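Local coordinates for 3,4-dihydroxy-2-butanone 4-phosphate synthase (Acinetobacter baumannii, PDB 6MNZ), which probably converts D-ribulose 5-phosphate to formate and 3,4-dihydroxy-2-butanone 4-phosphate for riboflavin biosynthesis, with magnesium or manganese as cofactor, at residues Arg41-Asp44 and Ile45-Met48; His115-Pro118 and Thr119-Val122. All blocks are in the same frame, centred on the assembly; numbering follows the deposited sequence.

Interaction 1. Residues Arg41-Asp44 and Ile45-Met48; sequences RPED and INFM
Ile-45 binds back to Arg-41 across the first turn of helix 42-52, its N donating to Arg-41 O at 3.2 Å. Arg-41 O also accepts from Asp-44 N at 2.8 Å, so two successive amides grip this one carbonyl at the mouth of the helix. The carboxylate of Asp-44 turns back over the same end: CG lies anti to the carbonyl carbon (chi1 -69°), which carries OD2 toward Arg-41. There OD2 meets Arg-41 NE in a salt bridge of 2.9 Å, on the syn side but tilted out of the carboxylate plane. The charge of Asp-44 is thus largely buried yet paired, and its place beside the helix start should favour the ionised form. Asp-44 O accepts Met-48 N at 3.1 Å. Ile-45 sets CG1 alongside Arg-41 O at 3.8 Å, and its side chain packs on Ala-105 and Ile-108 of helix 101-112 and Val-161 of strand 160-164. On the more open flank Glu-43, bent at chi2, runs beside Asn-46 in the same direction, OE1 coming to 3.8 Å from Asn-46 CB. Glu-43 O receives Phe-47 N at 3.0 Å, with the donor above the carbonyl plane. Phe-47 and Met-48 continue the inner face onto Leu-33 of strand 31-36. Asp-44, three residues after the N-cap Arg-41, weakly accepts the cap N-H through OD2, as the third helical residue does in a capping box; the return bond is missing, and the salt bridge from NE accompanies the weak one. With Pro-42 opening the helix, the arrangement is an ordinary alpha-helical N-terminus leading into regular i to i+4 bonding.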
# COMPACT_ATOMS: atom_id res chain seq x y z
N ARG A 41 20.23 31.82 -8.91
CA ARG A 41 21.48 32.57 -8.85
C ARG A 41 21.92 32.72 -7.41
O ARG A 41 21.12 32.50 -6.49
CB ARG A 41 21.33 33.96 -9.50
CG ARG A 41 20.74 33.92 -10.90
CD ARG A 41 20.29 35.30 -11.36
NE ARG A 41 19.33 35.90 -10.44
CZ ARG A 41 18.79 37.10 -10.60
NH1 ARG A 41 18.93 37.75 -11.74
NH2 ARG A 41 17.99 37.60 -9.65
N PRO A 42 23.22 32.90 -7.17
CA PRO A 42 23.70 33.07 -5.79
C PRO A 42 22.80 33.94 -4.93
O PRO A 42 22.39 33.54 -3.84
CB PRO A 42 25.08 33.71 -5.98
CG PRO A 42 25.56 33.17 -7.31
CD PRO A 42 24.33 32.89 -8.15
N GLU A 43 22.46 35.14 -5.43
CA GLU A 43 21.65 36.05 -4.64
C GLU A 43 20.24 35.53 -4.42
O GLU A 43 19.59 35.95 -3.45
CB GLU A 43 21.59 37.43 -5.31
CG GLU A 43 22.42 38.51 -4.63
CD GLU A 43 22.11 38.65 -3.15
OE1 GLU A 43 23.00 38.35 -2.32
OE2 GLU A 43 20.93 38.91 -2.81
N ASP A 44 19.79 34.57 -5.22
CA ASP A 44 18.48 33.97 -4.99
C ASP A 44 18.51 33.02 -3.79
O ASP A 44 17.65 33.11 -2.90
CB ASP A 44 18.01 33.23 -6.24
CG ASP A 44 17.67 34.17 -7.37
OD1 ASP A 44 16.70 34.95 -7.24
OD2 ASP A 44 18.33 34.09 -8.43
N ILE A 45 19.55 32.19 -3.69
CA ILE A 45 19.71 31.34 -2.51
C ILE A 45 19.87 32.20 -1.26
O ILE A 45 19.32 31.88 -0.20
CB ILE A 45 20.90 30.38 -2.70
CG1 ILE A 45 20.76 29.59 -4.00
CG2 ILE A 45 21.01 29.44 -1.51
CD1 ILE A 45 19.46 28.82 -4.12
N ASN A 46 20.60 33.31 -1.38
CA ASN A 46 20.85 34.15 -0.21
C ASN A 46 19.57 34.81 0.29
O ASN A 46 19.35 34.93 1.50
CB ASN A 46 21.90 35.21 -0.53
CG ASN A 46 22.25 36.06 0.67
OD1 ASN A 46 22.13 37.28 0.63
ND2 ASN A 46 22.68 35.42 1.76
N PHE A 47 18.72 35.28 -0.63
CA PHE A 47 17.42 35.79 -0.24
C PHE A 47 16.60 34.71 0.47
O PHE A 47 15.91 35.00 1.46
CB PHE A 47 16.66 36.31 -1.46
CG PHE A 47 15.30 36.86 -1.14
CD1 PHE A 47 14.17 36.06 -1.23
CD2 PHE A 47 15.15 38.17 -0.73
CE1 PHE A 47 12.94 36.54 -0.85
CE2 PHE A 47 13.93 38.65 -0.33
CZ PHE A 47 12.81 37.85 -0.43
N MET A 48 16.75 33.46 0.05
CA MET A 48 15.96 32.38 0.64
C MET A 48 16.39 32.12 2.08
O MET A 48 15.56 32.15 3.00
CB MET A 48 16.10 31.11 -0.20
CG MET A 48 15.27 31.13 -1.47
SD MET A 48 15.22 29.53 -2.28
CE MET A 48 13.67 29.65 -3.18

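Interaction 2. Residues His115-Pro118 and Thr119-Val122; sequences HAKP and TDIV
Asp-120 reaches back to Lys-117 and bonds to both its backbone N and its backbone O. OD1 accepts Lys-117 N at 2.9 Å in a nearly straight bond (168°), although the N-H comes from above the carboxylate plane and not within it. Asp-120 N in turn donates to Lys-117 O at 3.2 Å, steeply above that carbonyl. A chi1 of -69° sets the carboxylate beside its own backbone N, from where OD1 meets Lys-117 N and lies 3.8 Å from Ala-116 CB. The backbone that brings these groups together is a type I turn with Pro-118 and Thr-119 at its centre; the proline ring fixes phi at its first corner. A second turn, one residue on, overlaps the first and is closed by a weak bond of 3.3 Å from Ile-121 N to Pro-118 O. The side chain of Ile-121 packs on Leu-68 of helix 62-68. Further out, Gln-67 NE2 bonds to Ala-116 O, Arg-64 touches Ala-116, and Val-122 pairs through its backbone with Ala-91, so the turns are held at both ends. Within residues 115-122 Asp-120 bonds to the main-chain amide of Lys-117, whose side-chain end leads away. The bend is set by a side-chain-to-backbone bond that the carboxylate's charge probably strengthens, together with the turn bonds.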
# COMPACT_ATOMS: atom_id res chain seq x y z
N HIS A 115 22.23 18.12 -19.89
CA HIS A 115 22.77 16.78 -20.12
C HIS A 115 23.63 16.33 -18.94
O HIS A 115 24.67 15.68 -19.11
CB HIS A 115 23.58 16.74 -21.41
CG HIS A 115 22.80 17.16 -22.62
ND1 HIS A 115 21.83 16.36 -23.20
CD2 HIS A 115 22.81 18.30 -23.34
CE1 HIS A 115 21.27 17.01 -24.21
NE2 HIS A 115 21.84 18.19 -24.31
N ALA A 116 23.23 16.71 -17.73
CA ALA A 116 24.03 16.42 -16.55
C ALA A 116 24.24 14.92 -16.39
O ALA A 116 23.40 14.11 -16.76
CB ALA A 116 23.36 16.99 -15.29
N LYS A 117 25.39 14.56 -15.84
CA LYS A 117 25.74 13.19 -15.51
C LYS A 117 25.70 12.96 -14.00
O LYS A 117 25.70 13.92 -13.22
CB LYS A 117 27.13 12.85 -16.04
CG LYS A 117 27.27 12.98 -17.55
CD LYS A 117 26.53 11.86 -18.27
CE LYS A 117 26.92 11.80 -19.74
NZ LYS A 117 26.30 10.64 -20.43
N PRO A 118 25.72 11.70 -13.56
CA PRO A 118 25.90 11.45 -12.12
C PRO A 118 27.23 11.92 -11.59
O PRO A 118 27.37 12.09 -10.37
CB PRO A 118 25.75 9.92 -12.02
CG PRO A 118 24.97 9.52 -13.22
CD PRO A 118 25.37 10.48 -14.31
N THR A 119 28.28 11.91 -12.41
CA THR A 119 29.60 12.36 -12.00
C THR A 119 29.74 13.88 -12.00
O THR A 119 30.69 14.39 -11.41
CB THR A 119 30.67 11.76 -12.91
OG1 THR A 119 30.41 10.37 -13.12
CG2 THR A 119 32.05 11.92 -12.29
N ASP A 120 28.76 14.60 -12.54
CA ASP A 120 28.64 16.03 -12.28
C ASP A 120 28.28 16.34 -10.83
O ASP A 120 28.15 17.52 -10.50
CB ASP A 120 27.59 16.64 -13.21
CG ASP A 120 28.04 16.67 -14.66
OD1 ASP A 120 27.17 16.85 -15.54
OD2 ASP A 120 29.23 16.42 -14.92
N ILE A 121 28.04 15.33 -10.00
CA ILE A 121 27.34 15.51 -8.73
C ILE A 121 27.77 14.41 -7.78
O ILE A 121 28.26 13.36 -8.20
CB ILE A 121 25.81 15.53 -8.94
CG1 ILE A 121 25.09 16.15 -7.74
CG2 ILE A 121 25.27 14.11 -9.21
CD1 ILE A 121 25.35 17.64 -7.55
N VAL A 122 27.67 14.69 -6.48
CA VAL A 122 28.13 13.78 -5.44
C VAL A 122 27.16 13.86 -4.26
O VAL A 122 26.45 14.85 -4.08
CB VAL A 122 29.57 14.09 -4.98
CG1 VAL A 122 30.56 13.79 -6.10
CG2 VAL A 122 29.71 15.53 -4.52

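In the fold
Interaction 1 comes first along the chain and interaction 2 follows in series, both within the 3,4-dihydroxy-2-butanone 4-phosphate synthase family region. Their centres are 22 Å apart and their nearest atoms about 13 Å, with no touch between them. Helix 101-112 connects them: Pro-42, Ile-45 and Asn-46 pack against it, and the loop leaving it holds residues 115-122 before strand 127-131, an outer strand of the six-stranded mixed sheet. The first contact starts a helix lying on that sheet, with the side chain of Met-48 about 7 Å from that of Asp-32, a predicted substrate-binding residue. The second shapes a connection away from the annotated sites.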